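Vinylacetyl-CoA Delta-isomerase (Nitrosopumilus maritimus SCM1, PDB 6VJR) probably dehydrates 4-hydroxybutyryl-CoA and isomerises vinylacetyl-CoA, binding FAD, iron and a [4Fe-4S] cluster. Local coordinates at residues Ser61-Lys66 / Phe132-Gln137; Asp6-Ser11 / Asn40-Thr45; Thr168-Thr173 / Trp211-Ala216; Lys222-Ile227 / Asp260-Pro265; Lys156-Gln161 / Glu206-Trp211. All coordinates share one frame; numbering follows the deposited sequence.

Contact 1: Ser61-Lys66 / Phe132-Gln137; sequences SITGLK and FVKMVQ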
# COMPACT_ATOMS: atom_id res chain seq x y z
N SER A 61 5.36 25.09 37.50
CA SER A 61 4.51 25.87 38.39
C SER A 61 4.17 25.07 39.65
O SER A 61 3.67 25.65 40.61
CB SER A 61 3.21 26.30 37.71
OG SER A 61 3.48 27.13 36.59
N ILE A 62 4.35 23.74 39.61
CA ILE A 62 4.06 22.92 40.79
C ILE A 62 5.07 23.19 41.93
O ILE A 62 4.64 23.44 43.06
CB ILE A 62 3.93 21.44 40.41
CG1 ILE A 62 2.76 21.29 39.45
CG2 ILE A 62 3.75 20.57 41.66
CD1 ILE A 62 2.51 19.90 38.88
N THR A 63 6.37 23.14 41.62
CA THR A 63 7.46 23.25 42.56
C THR A 63 8.16 24.60 42.47
O THR A 63 8.93 24.93 43.39
CB THR A 63 8.50 22.14 42.34
OG1 THR A 63 8.88 22.16 40.96
CG2 THR A 63 7.98 20.76 42.71
N GLY A 64 7.97 25.35 41.36
CA GLY A 64 8.73 26.57 41.16
C GLY A 64 10.18 26.29 40.79
O GLY A 64 11.02 27.16 40.90
N LEU A 65 10.47 25.05 40.38
CA LEU A 65 11.82 24.62 40.03
C LEU A 65 11.94 24.47 38.52
O LEU A 65 10.94 24.22 37.89
CB LEU A 65 12.13 23.25 40.63
CG LEU A 65 12.13 23.15 42.15
CD1 LEU A 65 12.23 21.68 42.58
CD2 LEU A 65 13.28 23.99 42.70
N LYS A 66 13.19 24.61 38.02
CA LYS A 66 13.53 24.09 36.72
C LYS A 66 13.64 22.57 36.83
O LYS A 66 14.42 22.07 37.66
CB LYS A 66 14.84 24.71 36.24
CG LYS A 66 15.17 24.36 34.81
CD LYS A 66 14.64 25.44 33.86
CE LYS A 66 15.64 26.54 33.57
NZ LYS A 66 16.16 26.43 32.20
N PHE A 132 3.69 13.67 45.35
CA PHE A 132 4.60 12.76 44.67
C PHE A 132 5.36 13.50 43.56
O PHE A 132 6.57 13.34 43.42
CB PHE A 132 3.82 11.55 44.16
CG PHE A 132 4.69 10.61 43.35
CD1 PHE A 132 5.50 9.69 44.01
CD2 PHE A 132 4.71 10.62 41.96
CE1 PHE A 132 6.28 8.80 43.30
CE2 PHE A 132 5.54 9.74 41.26
CZ PHE A 132 6.33 8.85 41.93
N VAL A 133 4.65 14.29 42.77
CA VAL A 133 5.27 15.06 41.71
C VAL A 133 6.34 15.98 42.29
O VAL A 133 7.43 16.08 41.74
CB VAL A 133 4.23 15.84 40.88
CG1 VAL A 133 4.95 16.79 39.92
CG2 VAL A 133 3.34 14.84 40.13
N LYS A 134 6.02 16.66 43.39
CA LYS A 134 6.99 17.55 44.00
C LYS A 134 8.26 16.79 44.36
O LYS A 134 9.37 17.23 44.06
CB LYS A 134 6.36 18.20 45.23
CG LYS A 134 7.38 18.89 46.09
CD LYS A 134 6.76 19.65 47.25
CE LYS A 134 7.76 20.35 48.09
NZ LYS A 134 7.05 21.11 49.10
N MET A 135 8.11 15.62 45.01
CA MET A 135 9.26 14.80 45.37
C MET A 135 10.10 14.48 44.12
O MET A 135 11.29 14.75 44.09
CB MET A 135 8.81 13.51 46.07
CG MET A 135 9.94 12.57 46.45
SD MET A 135 9.37 11.04 47.21
CE MET A 135 8.68 10.12 45.82
N VAL A 136 9.48 13.88 43.09
CA VAL A 136 10.27 13.38 41.98
C VAL A 136 10.90 14.52 41.18
O VAL A 136 11.98 14.35 40.62
CB VAL A 136 9.50 12.37 41.10
CG1 VAL A 136 9.01 11.20 41.92
CG2 VAL A 136 8.33 12.97 40.38
N GLN A 137 10.22 15.65 41.11
CA GLN A 137 10.78 16.86 40.50
C GLN A 137 12.01 17.40 41.24
O GLN A 137 12.98 17.80 40.61
CB GLN A 137 9.71 17.94 40.37
CG GLN A 137 8.74 17.70 39.23
CD GLN A 137 7.84 18.89 38.94
OE1 GLN A 137 7.83 19.92 39.66
NE2 GLN A 137 7.05 18.71 37.89
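Thr63 OG1 donates a hydrogen bond of 2.8 Å to Gln137 OE1, pinning the loop between strands 57-59 and 66-68 onto helix 125-139. This is a loop-on-helix contact, made at one side of the N-terminal part of the fold. The donor lies in the carbonyl plane of the Gln137 amide, with a C=O...donor angle of 157°. Thr63 suits the site because its two branches divide the work: OG1 takes the polar partner, while CG2 rests on the helix backbone, 3.6 Å from Lys134 CA. Beside it, Ile62 CD1 crosses Val133 CG1 at about a right angle and 4.1 Å, an apolar contact next to the polar one. Lys134 contributes only the base of its chain; the rest runs out extended, away from the loop.

The second shell fixes the amide. Gln137 is buried, and its amide is satisfied: OE1 also bonds Ser60 OG and NE2 bonds Leu71 O, so both ends of the flat group are held and its rotation is set. Ser60 OG in turn accepts from Thr63 N, which helps shape the loop. Thr63 OG1, between backbone N and carbonyl carbon (chi1 53°), also receives a weak bond of 3.3 Å from Leu65 N.

Contact 2: Asp6-Ser11 / Asn40-Thr45; sequences DDYIES and NAVAET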
# COMPACT_ATOMS: atom_id res chain seq x y z
N ASP A 6 26.05 11.05 34.47
CA ASP A 6 26.95 10.33 35.35
C ASP A 6 26.36 10.19 36.75
O ASP A 6 26.52 9.15 37.38
CB ASP A 6 28.32 10.97 35.37
CG ASP A 6 29.10 10.81 34.07
OD1 ASP A 6 28.65 10.03 33.18
OD2 ASP A 6 30.14 11.47 33.96
N ASP A 7 25.74 11.25 37.26
CA ASP A 7 25.09 11.19 38.56
C ASP A 7 23.98 10.11 38.54
O ASP A 7 23.80 9.35 39.49
CB ASP A 7 24.45 12.51 38.92
CG ASP A 7 25.36 13.69 39.24
OD1 ASP A 7 26.55 13.48 39.53
OD2 ASP A 7 24.86 14.82 39.14
N TYR A 8 23.24 10.06 37.43
CA TYR A 8 22.17 9.09 37.28
C TYR A 8 22.71 7.66 37.31
O TYR A 8 22.22 6.81 38.05
CB TYR A 8 21.40 9.36 36.00
CG TYR A 8 20.57 8.17 35.56
CD1 TYR A 8 19.43 7.76 36.28
CD2 TYR A 8 20.95 7.40 34.48
CE1 TYR A 8 18.70 6.64 35.92
CE2 TYR A 8 20.19 6.33 34.07
CZ TYR A 8 19.09 5.93 34.80
OH TYR A 8 18.40 4.84 34.34
N ILE A 9 23.79 7.42 36.57
CA ILE A 9 24.39 6.09 36.57
C ILE A 9 24.82 5.68 37.98
O ILE A 9 24.53 4.58 38.43
CB ILE A 9 25.51 6.03 35.53
CG1 ILE A 9 24.91 6.18 34.14
CG2 ILE A 9 26.36 4.76 35.66
CD1 ILE A 9 25.93 6.36 33.05
N GLU A 10 25.42 6.61 38.74
CA GLU A 10 25.82 6.32 40.09
C GLU A 10 24.62 6.00 40.99
O GLU A 10 24.73 5.13 41.83
CB GLU A 10 26.58 7.53 40.62
CG GLU A 10 27.17 7.32 42.01
CD GLU A 10 28.10 6.13 42.17
OE1 GLU A 10 28.88 5.79 41.23
OE2 GLU A 10 28.03 5.53 43.27
N SER A 11 23.47 6.66 40.79
CA SER A 11 22.26 6.44 41.58
C SER A 11 21.69 5.02 41.39
O SER A 11 20.90 4.56 42.23
CB SER A 11 21.16 7.45 41.21
OG SER A 11 20.47 7.04 40.01
N ASN A 40 22.72 3.87 29.46
CA ASN A 40 23.33 4.97 28.72
C ASN A 40 22.28 5.82 28.03
O ASN A 40 22.43 7.04 27.95
CB ASN A 40 24.31 4.42 27.69
CG ASN A 40 25.57 3.84 28.28
OD1 ASN A 40 25.95 4.13 29.42
ND2 ASN A 40 26.27 3.05 27.50
N ALA A 41 21.26 5.18 27.47
CA ALA A 41 20.18 5.90 26.81
C ALA A 41 19.47 6.80 27.82
O ALA A 41 19.21 7.96 27.53
CB ALA A 41 19.24 4.94 26.13
N VAL A 42 19.10 6.25 28.99
CA VAL A 42 18.48 7.10 29.98
C VAL A 42 19.43 8.21 30.44
O VAL A 42 18.98 9.35 30.64
CB VAL A 42 17.95 6.29 31.17
CG1 VAL A 42 17.30 7.21 32.18
CG2 VAL A 42 16.99 5.21 30.71
N ALA A 43 20.73 7.92 30.58
CA ALA A 43 21.66 8.95 31.03
C ALA A 43 21.63 10.14 30.06
O ALA A 43 21.84 11.26 30.45
CB ALA A 43 23.05 8.39 31.14
N GLU A 44 21.47 9.87 28.76
CA GLU A 44 21.43 10.92 27.75
C GLU A 44 20.24 11.87 27.94
O GLU A 44 20.31 13.04 27.55
CB GLU A 44 21.51 10.35 26.33
CG GLU A 44 21.16 11.36 25.26
CD GLU A 44 22.08 12.56 25.05
OE1 GLU A 44 23.15 12.67 25.69
OE2 GLU A 44 21.66 13.45 24.24
N THR A 45 19.16 11.42 28.59
CA THR A 45 18.04 12.31 28.87
C THR A 45 18.44 13.37 29.90
O THR A 45 17.87 14.45 29.88
CB THR A 45 16.81 11.56 29.37
OG1 THR A 45 16.91 11.01 30.68
CG2 THR A 45 16.37 10.47 28.41
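Helices 5-11 and 36-51 cross steeply: over the segments 6-11 and 40-45 their axes approach to 8.8 Å, and their N-to-C directions differ by 133°, nearer antiparallel than parallel. The CA atoms come closest at Tyr8 and Ala43, 6.3 Å apart. This is a helix-helix crossing in a buried part of the chain's N-terminal region, and Ala43 suits the crossing because its single methyl lets a ring lie close to the backbone.

Tyr8 carries the contact. Its CG is anti to the backbone N (chi1 162°), which extends the ring across helix 36-51, with Tyr8 CD2 3.8 Å from Ala43 CA. Further out, Tyr8 CZ packs 3.4 Å from Val42 CG1, the two side chains crossing at about a right angle. The phenol oxygen bonds Asn192 O, so its polar end is satisfied beyond the apolar seam. Ile9 adds a second patch, Ile9 CD1 reaching Ala43 CB at 4.0 Å.

Val42 also touches Gln99 of the cluster pocket, and its side chain is about 8 Å from that of the cluster ligand Cys97; the crossing thus lies close to the cluster site. In the helix itself, Val42 O accepts from both Thr45 N and Thr45 OG1, the hydroxyl at 2.7 Å.

Contact 3: Thr168-Thr173 / Trp211-Ala216; sequences TRIVDT and WAIVGA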
# COMPACT_ATOMS: atom_id res chain seq x y z
N THR A 168 -3.14 -7.16 37.98
CA THR A 168 -2.68 -6.71 39.28
C THR A 168 -3.85 -6.23 40.16
O THR A 168 -4.71 -5.46 39.74
CB THR A 168 -1.63 -5.63 39.07
OG1 THR A 168 -0.51 -6.19 38.40
CG2 THR A 168 -1.12 -5.04 40.37
N ARG A 169 -3.86 -6.70 41.41
CA ARG A 169 -4.98 -6.43 42.31
C ARG A 169 -4.52 -6.19 43.75
O ARG A 169 -3.44 -6.58 44.17
CB ARG A 169 -5.94 -7.61 42.31
CG ARG A 169 -5.29 -8.89 42.82
CD ARG A 169 -6.18 -10.09 42.61
NE ARG A 169 -5.58 -11.36 43.05
CZ ARG A 169 -5.98 -12.06 44.11
NH1 ARG A 169 -7.11 -11.77 44.65
NH2 ARG A 169 -5.32 -13.11 44.53
N ILE A 170 -5.41 -5.54 44.50
CA ILE A 170 -5.26 -5.43 45.94
C ILE A 170 -5.64 -6.78 46.57
O ILE A 170 -6.73 -7.29 46.33
CB ILE A 170 -6.20 -4.34 46.47
CG1 ILE A 170 -5.91 -2.99 45.81
CG2 ILE A 170 -6.13 -4.24 47.99
CD1 ILE A 170 -7.02 -1.98 45.97
N VAL A 171 -4.75 -7.32 47.39
CA VAL A 171 -5.00 -8.57 48.10
C VAL A 171 -5.23 -8.37 49.59
O VAL A 171 -5.75 -9.28 50.24
CB VAL A 171 -3.89 -9.59 47.84
CG1 VAL A 171 -3.84 -10.02 46.38
CG2 VAL A 171 -2.52 -9.14 48.27
N ASP A 172 -4.79 -7.23 50.17
CA ASP A 172 -5.07 -6.96 51.57
C ASP A 172 -4.89 -5.47 51.81
O ASP A 172 -4.33 -4.77 50.97
CB ASP A 172 -4.12 -7.71 52.49
CG ASP A 172 -4.62 -7.94 53.91
OD1 ASP A 172 -5.72 -7.46 54.28
OD2 ASP A 172 -3.90 -8.63 54.64
N THR A 173 -5.41 -5.00 52.94
CA THR A 173 -5.21 -3.63 53.35
C THR A 173 -4.99 -3.64 54.87
O THR A 173 -5.33 -4.61 55.55
CB THR A 173 -6.38 -2.73 52.96
OG1 THR A 173 -7.44 -3.00 53.87
CG2 THR A 173 -6.90 -2.92 51.54
N TRP A 211 -9.18 -4.65 41.34
CA TRP A 211 -8.15 -4.34 40.37
C TRP A 211 -8.06 -2.84 40.10
O TRP A 211 -7.19 -2.42 39.34
CB TRP A 211 -8.40 -5.13 39.08
CG TRP A 211 -8.20 -6.62 39.21
CD1 TRP A 211 -7.07 -7.30 38.91
CD2 TRP A 211 -9.16 -7.62 39.66
NE1 TRP A 211 -7.23 -8.64 39.14
CE2 TRP A 211 -8.50 -8.87 39.58
CE3 TRP A 211 -10.48 -7.59 40.11
CZ2 TRP A 211 -9.12 -10.07 39.92
CZ3 TRP A 211 -11.11 -8.78 40.43
CH2 TRP A 211 -10.43 -9.99 40.35
N ALA A 212 -8.90 -2.02 40.75
CA ALA A 212 -8.87 -0.58 40.57
C ALA A 212 -7.85 0.04 41.53
O ALA A 212 -8.19 0.62 42.57
CB ALA A 212 -10.25 0.02 40.75
N ILE A 213 -6.57 -0.17 41.23
CA ILE A 213 -5.46 0.28 42.07
C ILE A 213 -4.44 1.00 41.19
O ILE A 213 -3.96 0.48 40.18
CB ILE A 213 -4.83 -0.89 42.85
CG1 ILE A 213 -3.64 -0.45 43.71
CG2 ILE A 213 -4.47 -2.06 41.95
CD1 ILE A 213 -3.99 0.52 44.82
N VAL A 214 -4.11 2.23 41.63
CA VAL A 214 -2.95 2.95 41.15
C VAL A 214 -2.06 3.24 42.34
O VAL A 214 -2.53 3.80 43.33
CB VAL A 214 -3.31 4.29 40.46
CG1 VAL A 214 -2.04 5.07 40.07
CG2 VAL A 214 -4.21 4.04 39.25
N GLY A 215 -0.78 2.94 42.20
CA GLY A 215 0.16 3.26 43.27
C GLY A 215 1.59 3.31 42.79
O GLY A 215 1.95 2.60 41.85
N ALA A 216 2.39 4.16 43.44
CA ALA A 216 3.80 4.30 43.13
C ALA A 216 4.61 3.47 44.11
O ALA A 216 4.43 3.56 45.33
CB ALA A 216 4.16 5.73 43.23
O HOH W 1 -5.12 -3.56 37.87
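Arg169 and Trp211 lie side by side and point the same way, where strand 169-173 of one beta sheet packs against the chain entering strand 213-218 of another. Such sheet-on-sheet packing is consistent with the beta domain of acyl-CoA dehydrogenase-like enzymes.

Arg169 CB sits over one face of the Trp211 indole, 3.7 Å from the centroid of the five-membered ring and 16° off its normal, a CH-pi contact. With CG in the crowded position between backbone N and carbonyl carbon (chi1 63°), the extended chain runs on along the ring and Arg169 CD comes 3.9 Å from Trp211 NE1. The guanidinium is turned 36° from the indole plane, and its NE forms a salt bridge with Asp165. Indole NE1 bonds Pro164 O, which fixes the ring's rotation. An alanine in place of Trp211 removes the indole that Arg169 CB rests on and the NE1 bond to Pro164 O, and would probably loosen the start of strand 169-173.

Between the sheets, Ile170 and Ile213 cross obliquely, Ile170 CG1 lying 3.8 Å from Ile213 CB. Their branched side chains meet along CG1, CB and CD1 in this apolar layer, and Ile213 also packs on Val180 of strand 177-188. Where the chains converge, one water donates to both carbonyls, 2.7 Å from Thr168 O and 2.8 Å from Trp211 O.

Contact 4: Lys222-Ile227 / Asp260-Pro265; sequences KGVTYI and DRVFIP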
# COMPACT_ATOMS: atom_id res chain seq x y z
N LYS A 222 10.24 -4.26 48.51
CA LYS A 222 10.19 -5.67 48.88
C LYS A 222 9.01 -6.36 48.19
O LYS A 222 7.94 -5.78 48.06
CB LYS A 222 10.11 -5.77 50.42
CG LYS A 222 11.39 -5.26 51.05
CD LYS A 222 12.71 -5.86 50.56
CE LYS A 222 13.92 -5.37 51.32
NZ LYS A 222 15.16 -5.82 50.69
N GLY A 223 9.23 -7.58 47.72
CA GLY A 223 8.18 -8.39 47.12
C GLY A 223 8.18 -8.33 45.60
O GLY A 223 7.37 -9.00 44.95
N VAL A 224 9.11 -7.56 45.02
CA VAL A 224 9.21 -7.40 43.58
C VAL A 224 10.32 -8.29 43.05
O VAL A 224 11.42 -8.33 43.58
CB VAL A 224 9.52 -5.94 43.18
CG1 VAL A 224 9.64 -5.81 41.67
CG2 VAL A 224 8.48 -4.95 43.73
N THR A 225 10.00 -9.00 41.96
CA THR A 225 10.99 -9.72 41.18
C THR A 225 10.91 -9.23 39.74
O THR A 225 9.81 -9.09 39.19
CB THR A 225 10.70 -11.23 41.23
OG1 THR A 225 10.62 -11.72 42.58
CG2 THR A 225 11.75 -11.99 40.44
N TYR A 226 12.09 -8.99 39.14
CA TYR A 226 12.19 -8.60 37.73
C TYR A 226 12.75 -9.76 36.93
O TYR A 226 13.78 -10.33 37.32
CB TYR A 226 13.11 -7.39 37.53
CG TYR A 226 12.68 -6.14 38.27
CD1 TYR A 226 13.12 -5.92 39.56
CD2 TYR A 226 11.85 -5.19 37.69
CE1 TYR A 226 12.76 -4.77 40.26
CE2 TYR A 226 11.49 -4.04 38.38
CZ TYR A 226 11.94 -3.83 39.67
OH TYR A 226 11.53 -2.68 40.29
N ILE A 227 12.07 -10.10 35.82
CA ILE A 227 12.55 -11.14 34.92
C ILE A 227 12.80 -10.49 33.56
O ILE A 227 11.87 -10.04 32.92
CB ILE A 227 11.63 -12.35 34.86
CG1 ILE A 227 11.28 -12.91 36.25
CG2 ILE A 227 12.31 -13.41 34.00
CD1 ILE A 227 10.27 -14.02 36.24
N ASP A 260 4.52 -9.63 44.69
CA ASP A 260 4.05 -10.55 45.72
C ASP A 260 3.81 -9.76 47.00
O ASP A 260 4.71 -9.51 47.80
CB ASP A 260 5.02 -11.69 45.94
CG ASP A 260 4.54 -12.72 46.94
OD1 ASP A 260 3.35 -12.68 47.30
OD2 ASP A 260 5.38 -13.53 47.38
N ARG A 261 2.55 -9.36 47.18
CA ARG A 261 2.11 -8.71 48.40
C ARG A 261 2.99 -7.50 48.68
O ARG A 261 3.44 -7.29 49.83
CB ARG A 261 2.04 -9.66 49.60
CG ARG A 261 1.03 -10.79 49.45
CD ARG A 261 1.25 -11.88 50.49
NE ARG A 261 2.51 -12.53 50.09
CZ ARG A 261 3.16 -13.53 50.67
NH1 ARG A 261 4.33 -13.89 50.18
NH2 ARG A 261 2.66 -14.15 51.74
N VAL A 262 3.18 -6.70 47.63
CA VAL A 262 3.96 -5.49 47.74
C VAL A 262 3.13 -4.43 48.47
O VAL A 262 1.99 -4.18 48.13
CB VAL A 262 4.39 -5.03 46.33
CG1 VAL A 262 5.14 -3.71 46.35
CG2 VAL A 262 5.25 -6.04 45.65
N PHE A 263 3.75 -3.77 49.44
CA PHE A 263 3.10 -2.75 50.23
C PHE A 263 3.21 -1.39 49.58
O PHE A 263 4.28 -0.99 49.13
CB PHE A 263 3.77 -2.68 51.60
CG PHE A 263 3.20 -1.58 52.47
CD1 PHE A 263 1.91 -1.70 53.00
CD2 PHE A 263 3.94 -0.45 52.78
CE1 PHE A 263 1.38 -0.70 53.82
CE2 PHE A 263 3.40 0.54 53.59
CZ PHE A 263 2.13 0.41 54.10
N ILE A 264 2.07 -0.69 49.55
CA ILE A 264 2.00 0.68 49.08
C ILE A 264 1.34 1.51 50.17
O ILE A 264 0.16 1.29 50.44
CB ILE A 264 1.23 0.83 47.76
CG1 ILE A 264 1.67 -0.23 46.75
CG2 ILE A 264 1.38 2.25 47.23
CD1 ILE A 264 0.96 -0.17 45.42
N PRO A 265 2.06 2.48 50.77
CA PRO A 265 1.46 3.28 51.81
C PRO A 265 0.41 4.22 51.21
O PRO A 265 0.47 4.56 50.04
CB PRO A 265 2.65 4.04 52.41
CG PRO A 265 3.62 4.14 51.28
CD PRO A 265 3.44 2.87 50.47
O HOH W 2 6.65 -4.30 49.95
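The segments 222-227 and 260-265 meet at their starts, where Gly223 CA and Asp260 CA are 4.9 Å apart, and then diverge. A single backbone bond joins them: Asp260 N donates to Gly223 O at 2.9 Å with an N-H...O angle of 153°, arriving above the carbonyl plane instead of along a lone pair. Gly223 is the residue for this place twice over. Its phi of 98° would jam a beta carbon against the preceding carbonyl oxygen, and that carbon would also clash with Asp260 O.

One water makes a second link, donating to Lys222 O and accepting from Phe263 N at 3.0 Å. Beneath these polar ties Val262 turns a methyl inward: CG2, anti to its carbonyl carbon, packs 3.6 Å from Lys222 O and 3.9 Å from Val224 CG2. Both valines also rest on Ile217 of strand 213-218, so their compact branched side chains belong to the buried layer between the sheets.

On the exposed side, Arg261 grips Asp260 side-on. Arg261 NE meets Asp260 OD1 at 2.9 Å and Arg261 NH1 meets Asp260 OD2 at 3.0 Å, each approaching from above the carboxylate plane, a salt bridge between sequence neighbours at the corner of the chain. Arg261 adopts a left-handed backbone conformation (phi 55°), and with Val262 it faces Val180 of strand 177-188. That pairing is a G1 beta bulge, set at the corner where the chain leaves strand 254-259 and enters strand 262-265.

Contact 5: Lys156-Gln161 / Glu206-Trp211; sequences KGPSEQ and ESDKDW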
# COMPACT_ATOMS: atom_id res chain seq x y z
N LYS A 156 -11.33 -12.38 28.25
CA LYS A 156 -11.95 -12.31 29.57
C LYS A 156 -11.35 -11.15 30.35
O LYS A 156 -10.17 -10.84 30.22
CB LYS A 156 -11.83 -13.60 30.39
CG LYS A 156 -12.46 -14.80 29.71
CD LYS A 156 -12.17 -16.04 30.54
CE LYS A 156 -12.61 -17.28 29.81
NZ LYS A 156 -14.05 -17.23 29.63
N GLY A 157 -12.19 -10.51 31.14
CA GLY A 157 -11.75 -9.43 32.01
C GLY A 157 -11.11 -9.98 33.29
O GLY A 157 -10.99 -11.19 33.50
N PRO A 158 -10.64 -9.07 34.18
CA PRO A 158 -9.93 -9.50 35.38
C PRO A 158 -10.69 -10.48 36.26
O PRO A 158 -10.13 -11.49 36.68
CB PRO A 158 -9.68 -8.20 36.13
CG PRO A 158 -9.60 -7.20 35.00
CD PRO A 158 -10.66 -7.61 34.02
N SER A 159 -11.95 -10.17 36.57
CA SER A 159 -12.69 -11.01 37.48
C SER A 159 -13.11 -12.34 36.87
O SER A 159 -13.62 -13.19 37.61
CB SER A 159 -13.89 -10.29 38.04
OG SER A 159 -14.83 -10.00 37.02
N GLU A 160 -12.89 -12.53 35.55
CA GLU A 160 -13.26 -13.75 34.85
C GLU A 160 -12.06 -14.66 34.58
O GLU A 160 -12.22 -15.81 34.13
CB GLU A 160 -13.94 -13.46 33.51
CG GLU A 160 -15.15 -12.53 33.56
CD GLU A 160 -15.62 -11.92 32.23
OE1 GLU A 160 -16.86 -11.88 32.18
OE2 GLU A 160 -14.89 -11.46 31.30
N GLN A 161 -10.82 -14.21 34.86
CA GLN A 161 -9.66 -15.06 34.69
C GLN A 161 -9.69 -16.19 35.73
O GLN A 161 -10.16 -16.04 36.88
CB GLN A 161 -8.36 -14.27 34.87
CG GLN A 161 -8.19 -13.11 33.89
CD GLN A 161 -8.01 -13.57 32.47
OE1 GLN A 161 -7.39 -14.62 32.21
NE2 GLN A 161 -8.52 -12.76 31.55
N GLU A 206 -17.82 -3.15 38.05
CA GLU A 206 -17.95 -3.24 39.50
C GLU A 206 -17.37 -4.56 40.05
O GLU A 206 -16.80 -4.57 41.13
CB GLU A 206 -19.39 -3.03 39.94
CG GLU A 206 -19.53 -3.00 41.46
CD GLU A 206 -20.94 -2.68 41.96
OE1 GLU A 206 -21.13 -2.61 43.19
OE2 GLU A 206 -21.84 -2.49 41.11
N SER A 207 -17.50 -5.65 39.28
CA SER A 207 -16.94 -6.93 39.68
C SER A 207 -15.40 -6.90 39.73
O SER A 207 -14.79 -7.82 40.30
CB SER A 207 -17.45 -8.05 38.78
OG SER A 207 -16.86 -7.99 37.48
N ASP A 208 -14.79 -5.88 39.12
CA ASP A 208 -13.34 -5.76 39.03
C ASP A 208 -12.78 -4.73 40.02
O ASP A 208 -11.65 -4.27 39.83
CB ASP A 208 -12.93 -5.39 37.61
CG ASP A 208 -13.45 -6.29 36.50
OD1 ASP A 208 -13.24 -7.49 36.63
OD2 ASP A 208 -14.05 -5.75 35.51
N LYS A 209 -13.54 -4.36 41.05
CA LYS A 209 -13.16 -3.32 42.00
C LYS A 209 -11.77 -3.57 42.60
O LYS A 209 -11.01 -2.63 42.79
CB LYS A 209 -14.26 -3.27 43.08
CG LYS A 209 -14.16 -2.14 44.02
CD LYS A 209 -15.41 -1.96 44.87
CE LYS A 209 -15.36 -2.78 46.14
NZ LYS A 209 -16.56 -2.71 47.00
N ASP A 210 -11.43 -4.82 42.92
CA ASP A 210 -10.15 -5.14 43.54
C ASP A 210 -8.95 -4.77 42.65
O ASP A 210 -7.83 -4.64 43.14
CB ASP A 210 -10.08 -6.60 43.94
CG ASP A 210 -10.97 -7.00 45.09
OD1 ASP A 210 -11.61 -6.10 45.69
OD2 ASP A 210 -11.02 -8.22 45.37
N TRP A 211 -9.18 -4.65 41.34
CA TRP A 211 -8.15 -4.34 40.37
C TRP A 211 -8.06 -2.84 40.10
O TRP A 211 -7.19 -2.42 39.34
CB TRP A 211 -8.40 -5.13 39.08
CG TRP A 211 -8.20 -6.62 39.21
CD1 TRP A 211 -7.07 -7.30 38.91
CD2 TRP A 211 -9.16 -7.62 39.66
NE1 TRP A 211 -7.23 -8.64 39.14
CE2 TRP A 211 -8.50 -8.87 39.58
CE3 TRP A 211 -10.48 -7.59 40.11
CZ2 TRP A 211 -9.12 -10.07 39.92
CZ3 TRP A 211 -11.11 -8.78 40.43
CH2 TRP A 211 -10.43 -9.99 40.35
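Asp208 OD1 accepts the backbone N-H of Ser159 at 3.0 Å, the donor arriving nearly along the C-O axis of the carboxylate, with an N-H...O angle of 144°. Its other oxygen, OD2, bonds Thr205 OG1, so both carboxylate oxygens have a partner. Close by, the hydroxyls of Ser159 and Ser207 meet tip to tip, OG to OG 2.9 Å; Ser207 OG also bonds Thr205. Within the first loop, Glu160 reaches back so that OE2 receives Gly157 N at 2.9 Å on its anti lone pair, across the 3-10 turn 158-160.

Packing flanks this polar patch. Pro158 lies on the indole face of Trp211 opposite the one taken by Arg169, its CB 3.6 Å from the centroid of the five-membered ring and only 9° off the normal, a CH-pi contact. A proline suits a flat aromatic face, being compact and rigid. The six-membered ring extends beneath the next residue, with Trp211 CH2 3.8 Å from Ser159 CA. A serine in place of Trp211 takes away the face under Pro158 and would probably leave the two loops joined mainly by their polar bonds, less firmly docked.

Small hydroxyls and one carboxylate thus dock the loops beyond the strands. Glu160 OE2 stands 6.8 Å from Asp208 OD1, and this like charge might raise the carboxylate's affinity for a proton, while the N-H it accepts would tend to oppose that.

In the fold
Contact 2 is the most buried of the five and joins two helices almost wholly by apolar packing, whereas contacts 1, 4 and 5 mix buried with exposed residues and rely on polar ties. Contact 3 joins two sheets; contact 4 lies within one of them, though its valines reach Ile217 of the other, and Ile264 packs against Gly215 and Ala216. Contacts 3 and 5 share Trp211, sandwiched between Arg169 and Pro158, and Ile170 N probably bonds Asp210 O. Contact 1 reaches contact 3 through Phe132, whose ring meets Ala216. Contact 2 stands apart from the rest, with the Val42 side chain about 9 Å from the iron-sulfur cluster, while contact 5 joins two loops outside the strands.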